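Local coordinates for ATP-dependent 6-phosphofructokinase isozyme 2 (Escherichia coli, PDB 3UMO), which catalyses the ATP-dependent phosphorylation of fructose 6-phosphate to fructose 1,6-bisphosphate, the first committing step of glycolysis, and works as a magnesium-dependent homodimer, at residues P109-E122 and P141-A155. Residues are numbered along the deposited sequence; the frame is centred on the assembly and turned at random. Where two conformers were deposited one is given.
Sequences PGAALNEDEFRQLE and PPGVKLEKLTQLISA
With CG anti to the backbone N (chi1 -175°), Phe118 drives its ring from helix 115-122 against helix 146-155, while the Lys148 chain folds back on itself and runs past the ring in the opposite direction. Val144 CG1 lies 3.7 Å from Phe118 CE2, and Leu152 CD1 is 3.7 Å from Phe118 CZ; a broad ring meets both. Its edge also points at a backbone carbonyl, Phe118 CZ lying 3.3 Å from Lys148 O, near the ring plane. Were Phe118 replaced by an alanine, Val144 and Leu152 would probably lose their shared apolar partner, leaving a gap between the helices and the Lys148 chain freer to move. The fold carries Lys148 NZ to a long salt bridge with Glu122 OE1, 3.5 Å away, and to a hydrogen bond with Gln151 OE1. Glu122 suits the spot because its methylenes slide along Leu152 before the carboxylate begins.

Nearer the helix starts, Leu113 lies alongside Val144 and rests CD1 on Pro141 CG. Leu113 N donates to Pro142 O (3.0 Å, 161° at the hydrogen). Gly143 fits the type II turn Pro141-Val144 by its positive phi, and any CB would strike Leu113 O. Asn114 and Glu117 suit a capping box: Asn114 OD1 accepts from Glu117 N, and Glu117 OE2 from Asn114 N. Here Ala111 neighbours Arg90 and Pro141 lies near Ser139, both substrate-site residues.

These nearly parallel helices (18° between axes) flank the parallel sheet of the ribokinase-like fold. Apolar groups fill the centre of their contact, the long charge pair lies beside them, and one backbone bond ties the lead-ins together.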
loop_
_atom_site.group_PDB
_atom_site.type_symbol
_atom_site.label_atom_id
_atom_site.label_comp_id
_atom_site.label_asym_id
_atom_site.label_seq_id
_atom_site.Cartn_x
_atom_site.Cartn_y
_atom_site.Cartn_z
ATOM N N PRO A 109 10.773 9.873 -17.986
ATOM C CA PRO A 109 10.886 10.430 -19.338
ATOM C C PRO A 109 11.933 9.712 -20.182
ATOM O O PRO A 109 12.836 9.053 -19.646
ATOM C CB PRO A 109 11.337 11.874 -19.082
ATOM C CG PRO A 109 10.900 12.160 -17.667
ATOM C CD PRO A 109 11.105 10.871 -16.956
ATOM N N GLY A 110 11.803 9.834 -21.501
ATOM C CA GLY A 110 12.794 9.273 -22.402
ATOM C C GLY A 110 14.063 10.105 -22.386
ATOM O O GLY A 110 14.097 11.198 -21.810
ATOM N N ALA A 111 15.111 9.596 -23.027
ATOM C CA ALA A 111 16.349 10.354 -23.174
ATOM C C ALA A 111 16.101 11.682 -23.882
ATOM O O ALA A 111 15.144 11.834 -24.643
ATOM C CB ALA A 111 17.387 9.543 -23.935
ATOM N N ALA A 112 16.982 12.640 -23.637
ATOM C CA ALA A 112 16.897 13.932 -24.306
ATOM C C ALA A 112 17.231 13.794 -25.788
ATOM O O ALA A 112 17.965 12.888 -26.189
ATOM C CB ALA A 112 17.824 14.935 -23.643
ATOM N N LEU A 113 16.677 14.694 -26.596
ATOM C CA LEU A 113 16.976 14.744 -28.022
ATOM C C LEU A 113 17.438 16.154 -28.341
ATOM O O LEU A 113 16.758 17.115 -27.989
ATOM C CB LEU A 113 15.728 14.439 -28.853
ATOM C CG LEU A 113 15.395 13.001 -29.245
ATOM C CD1 LEU A 113 14.110 12.980 -30.064
ATOM C CD2 LEU A 113 16.542 12.390 -30.030
ATOM N N ASN A 114 18.587 16.297 -28.992
ATOM C CA ASN A 114 18.989 17.631 -29.425
ATOM C C ASN A 114 18.365 17.953 -30.777
ATOM O O ASN A 114 17.702 17.106 -31.372
ATOM C CB ASN A 114 20.515 17.827 -29.421
ATOM C CG ASN A 114 21.246 16.893 -30.376
ATOM O OD1 ASN A 114 20.762 16.580 -31.463
ATOM N ND2 ASN A 114 22.431 16.451 -29.968
ATOM N N GLU A 115 18.568 19.173 -31.256
ATOM C CA GLU A 115 17.933 19.596 -32.497
ATOM C C GLU A 115 18.460 18.831 -33.709
ATOM O O GLU A 115 17.692 18.485 -34.603
ATOM C CB GLU A 115 18.077 21.103 -32.690
ATOM C CG GLU A 115 17.269 21.916 -31.690
ATOM C CD GLU A 115 17.548 23.405 -31.782
ATOM O OE1 GLU A 115 18.693 23.782 -32.112
ATOM O OE2 GLU A 115 16.621 24.198 -31.524
ATOM N N ASP A 116 19.762 18.555 -33.730
ATOM C CA ASP A 116 20.358 17.800 -34.831
ATOM C C ASP A 116 19.746 16.408 -34.929
ATOM O O ASP A 116 19.377 15.952 -36.012
ATOM C CB ASP A 116 21.870 17.682 -34.651
ATOM C CG ASP A 116 22.511 16.777 -35.693
ATOM O OD1 ASP A 116 22.125 16.861 -36.880
ATOM O OD2 ASP A 116 23.400 15.982 -35.326
ATOM N N GLU A 117 19.642 15.737 -33.787
ATOM C CA GLU A 117 19.079 14.397 -33.729
ATOM C C GLU A 117 17.627 14.354 -34.205
ATOM O O GLU A 117 17.228 13.428 -34.913
ATOM C CB GLU A 117 19.214 13.825 -32.312
ATOM C CG GLU A 117 20.651 13.422 -31.961
ATOM C CD GLU A 117 20.929 13.426 -30.467
ATOM O OE1 GLU A 117 22.094 13.167 -30.082
ATOM O OE2 GLU A 117 19.994 13.688 -29.678
ATOM N N PHE A 118 16.842 15.360 -33.832
ATOM C CA PHE A 118 15.452 15.409 -34.266
ATOM C C PHE A 118 15.350 15.585 -35.783
ATOM O O PHE A 118 14.509 14.960 -36.430
ATOM C CB PHE A 118 14.681 16.511 -33.545
ATOM C CG PHE A 118 13.214 16.524 -33.865
ATOM C CD1 PHE A 118 12.720 17.319 -34.888
ATOM C CD2 PHE A 118 12.328 15.729 -33.153
ATOM C CE1 PHE A 118 11.370 17.329 -35.193
ATOM C CE2 PHE A 118 10.972 15.738 -33.453
ATOM C CZ PHE A 118 10.494 16.541 -34.473
ATOM N N ARG A 119 16.204 16.439 -36.346
ATOM C CA ARG A 119 16.251 16.620 -37.793
ATOM C C ARG A 119 16.660 15.325 -38.499
ATOM O O ARG A 119 16.206 15.046 -39.608
ATOM C CB ARG A 119 17.189 17.769 -38.179
ATOM C CG ARG A 119 16.571 19.153 -38.010
ATOM C CD ARG A 119 17.516 20.248 -38.498
ATOM N NE ARG A 119 18.662 20.392 -37.605
ATOM C CZ ARG A 119 18.766 21.331 -36.670
ATOM N NH1 ARG A 119 17.805 22.236 -36.523
ATOM N NH2 ARG A 119 19.848 21.380 -35.901
ATOM N N GLN A 120 17.520 14.539 -37.855
ATOM C CA GLN A 120 17.900 13.236 -38.399
ATOM C C GLN A 120 16.715 12.285 -38.430
ATOM O O GLN A 120 16.558 11.497 -39.369
ATOM C CB GLN A 120 19.026 12.612 -37.578
ATOM C CG GLN A 120 20.384 13.251 -37.812
ATOM C CD GLN A 120 21.469 12.574 -37.014
ATOM O OE1 GLN A 120 21.712 11.376 -37.170
ATOM N NE2 GLN A 120 22.123 13.332 -36.139
ATOM N N LEU A 121 15.888 12.359 -37.394
ATOM C CA LEU A 121 14.689 11.534 -37.318
ATOM C C LEU A 121 13.695 11.983 -38.381
ATOM O O LEU A 121 13.065 11.162 -39.049
ATOM C CB LEU A 121 14.071 11.619 -35.923
ATOM C CG LEU A 121 14.813 10.825 -34.845
ATOM C CD1 LEU A 121 14.457 11.317 -33.453
ATOM C CD2 LEU A 121 14.496 9.340 -34.969
ATOM N N GLU A 122 13.574 13.297 -38.537
ATOM C CA GLU A 122 12.726 13.887 -39.564
ATOM C C GLU A 122 13.160 13.417 -40.956
ATOM O O GLU A 122 12.324 13.110 -41.806
ATOM C CB GLU A 122 12.805 15.413 -39.467
ATOM C CG GLU A 122 11.581 16.164 -39.950
ATOM C CD GLU A 122 11.526 17.578 -39.391
ATOM O OE1 GLU A 122 12.407 17.931 -38.574
ATOM O OE2 GLU A 122 10.603 18.333 -39.765
ATOM N N PRO A 141 9.913 13.532 -25.649
ATOM C CA PRO A 141 11.115 13.574 -24.810
ATOM C C PRO A 141 11.596 15.001 -24.608
ATOM O O PRO A 141 11.205 15.883 -25.382
ATOM C CB PRO A 141 12.136 12.788 -25.640
ATOM C CG PRO A 141 11.719 13.037 -27.053
ATOM C CD PRO A 141 10.212 13.058 -27.013
ATOM N N PRO A 142 12.426 15.231 -23.577
ATOM C CA PRO A 142 13.001 16.562 -23.358
ATOM C C PRO A 142 13.832 16.985 -24.562
ATOM O O PRO A 142 14.426 16.129 -25.225
ATOM C CB PRO A 142 13.931 16.352 -22.156
ATOM C CG PRO A 142 13.440 15.123 -21.482
ATOM C CD PRO A 142 12.871 14.255 -22.565
ATOM N N GLY A 143 13.867 18.283 -24.849
ATOM C CA GLY A 143 14.704 18.796 -25.919
ATOM C C GLY A 143 13.973 19.056 -27.223
ATOM O O GLY A 143 14.549 19.609 -28.162
ATOM N N VAL A 144 12.706 18.659 -27.291
ATOM C CA VAL A 144 11.929 18.836 -28.513
ATOM C C VAL A 144 10.772 19.811 -28.313
ATOM O O VAL A 144 9.826 19.519 -27.583
ATOM C CB VAL A 144 11.365 17.498 -29.022
ATOM C CG1 VAL A 144 10.680 17.693 -30.372
ATOM C CG2 VAL A 144 12.473 16.459 -29.134
ATOM N N LYS A 145 10.854 20.971 -28.957
ATOM C CA LYS A 145 9.772 21.947 -28.892
ATOM C C LYS A 145 8.531 21.407 -29.591
ATOM O O LYS A 145 8.633 20.725 -30.611
ATOM C CB LYS A 145 10.201 23.268 -29.533
ATOM C CG LYS A 145 11.198 24.057 -28.710
ATOM C CD LYS A 145 11.591 25.346 -29.417
ATOM C CE LYS A 145 12.252 26.307 -28.452
ATOM N NZ LYS A 145 13.260 25.603 -27.615
ATOM N N LEU A 146 7.362 21.718 -29.038
ATOM C CA LEU A 146 6.099 21.238 -29.590
ATOM C C LEU A 146 5.955 21.606 -31.063
ATOM O O LEU A 146 5.426 20.824 -31.854
ATOM C CB LEU A 146 4.921 21.795 -28.793
ATOM C CG LEU A 146 4.803 21.364 -27.329
ATOM C CD1 LEU A 146 3.828 22.273 -26.598
ATOM C CD2 LEU A 146 4.362 19.912 -27.226
ATOM N N GLU A 147 6.442 22.791 -31.425
ATOM C CA GLU A 147 6.384 23.258 -32.806
ATOM C C GLU A 147 7.124 22.334 -33.773
ATOM O O GLU A 147 6.733 22.209 -34.934
ATOM C CB GLU A 147 6.913 24.695 -32.922
ATOM C CG GLU A 147 8.293 24.917 -32.320
ATOM C CD GLU A 147 8.838 26.308 -32.600
ATOM O OE1 GLU A 147 8.442 26.914 -33.620
ATOM O OE2 GLU A 147 9.665 26.798 -31.800
ATOM N N LYS A 148 8.183 21.682 -33.293
ATOM C CA LYS A 148 8.959 20.762 -34.127
ATOM C C LYS A 148 8.180 19.479 -34.424
ATOM O O LYS A 148 8.339 18.871 -35.487
ATOM C CB LYS A 148 10.303 20.424 -33.469
ATOM C CG LYS A 148 11.216 21.617 -33.244
ATOM C CD LYS A 148 11.610 22.295 -34.550
ATOM C CE LYS A 148 12.535 21.432 -35.398
ATOM N NZ LYS A 148 11.814 20.601 -36.405
ATOM N N LEU A 149 7.350 19.063 -33.477
ATOM C CA LEU A 149 6.489 17.910 -33.691
ATOM C C LEU A 149 5.429 18.252 -34.730
ATOM O O LEU A 149 5.116 17.444 -35.601
ATOM C CB LEU A 149 5.826 17.478 -32.384
ATOM C CG LEU A 149 4.861 16.298 -32.486
ATOM C CD1 LEU A 149 5.582 15.051 -32.986
ATOM C CD2 LEU A 149 4.204 16.036 -31.135
ATOM N N THR A 150 4.887 19.462 -34.631
ATOM C CA THR A 150 3.932 19.955 -35.614
ATOM C C THR A 150 4.578 19.999 -36.999
ATOM O O THR A 150 3.989 19.553 -37.985
ATOM C CB THR A 150 3.410 21.354 -35.228
ATOM O OG1 THR A 150 2.653 21.265 -34.014
ATOM C CG2 THR A 150 2.527 21.924 -36.322
ATOM N N GLN A 151 5.800 20.521 -37.060
ATOM C CA GLN A 151 6.535 20.623 -38.316
ATOM C C GLN A 151 6.793 19.263 -38.947
ATOM O O GLN A 151 6.729 19.121 -40.168
ATOM C CB GLN A 151 7.862 21.357 -38.108
ATOM C CG GLN A 151 7.707 22.856 -37.891
ATOM C CD GLN A 151 8.962 23.499 -37.331
ATOM O OE1 GLN A 151 10.060 22.948 -37.436
ATOM N NE2 GLN A 151 8.802 24.670 -36.720
ATOM N N LEU A 152 7.083 18.265 -38.118
ATOM C CA LEU A 152 7.397 16.937 -38.640
ATOM C C LEU A 152 6.165 16.337 -39.302
ATOM O O LEU A 152 6.232 15.809 -40.413
ATOM C CB LEU A 152 7.915 16.017 -37.531
ATOM C CG LEU A 152 8.338 14.606 -37.953
ATOM C CD1 LEU A 152 9.578 14.168 -37.191
ATOM C CD2 LEU A 152 7.211 13.609 -37.729
ATOM N N ILE A 153 5.036 16.436 -38.612
ATOM C CA ILE A 153 3.790 15.877 -39.112
ATOM C C ILE A 153 3.316 16.608 -40.364
ATOM O O ILE A 153 2.860 15.975 -41.321
ATOM C CB ILE A 153 2.717 15.849 -38.009
ATOM C CG1 ILE A 153 3.107 14.810 -36.959
ATOM C CG2 ILE A 153 1.351 15.531 -38.589
ATOM C CD1 ILE A 153 2.451 15.022 -35.625
ATOM N N SER A 154 3.451 17.933 -40.373
ATOM C CA SER A 154 3.082 18.711 -41.547
ATOM C C SER A 154 3.949 18.312 -42.734
ATOM O O SER A 154 3.455 18.177 -43.852
ATOM C CB SER A 154 3.228 20.211 -41.280
ATOM O OG SER A 154 2.793 20.961 -42.401
ATOM N N ALA A 155 5.239 18.119 -42.476
ATOM C CA ALA A 155 6.195 17.730 -43.511
ATOM C C ALA A 155 5.835 16.374 -44.104
ATOM O O ALA A 155 5.869 16.186 -45.321
ATOM C CB ALA A 155 7.603 17.694 -42.938
#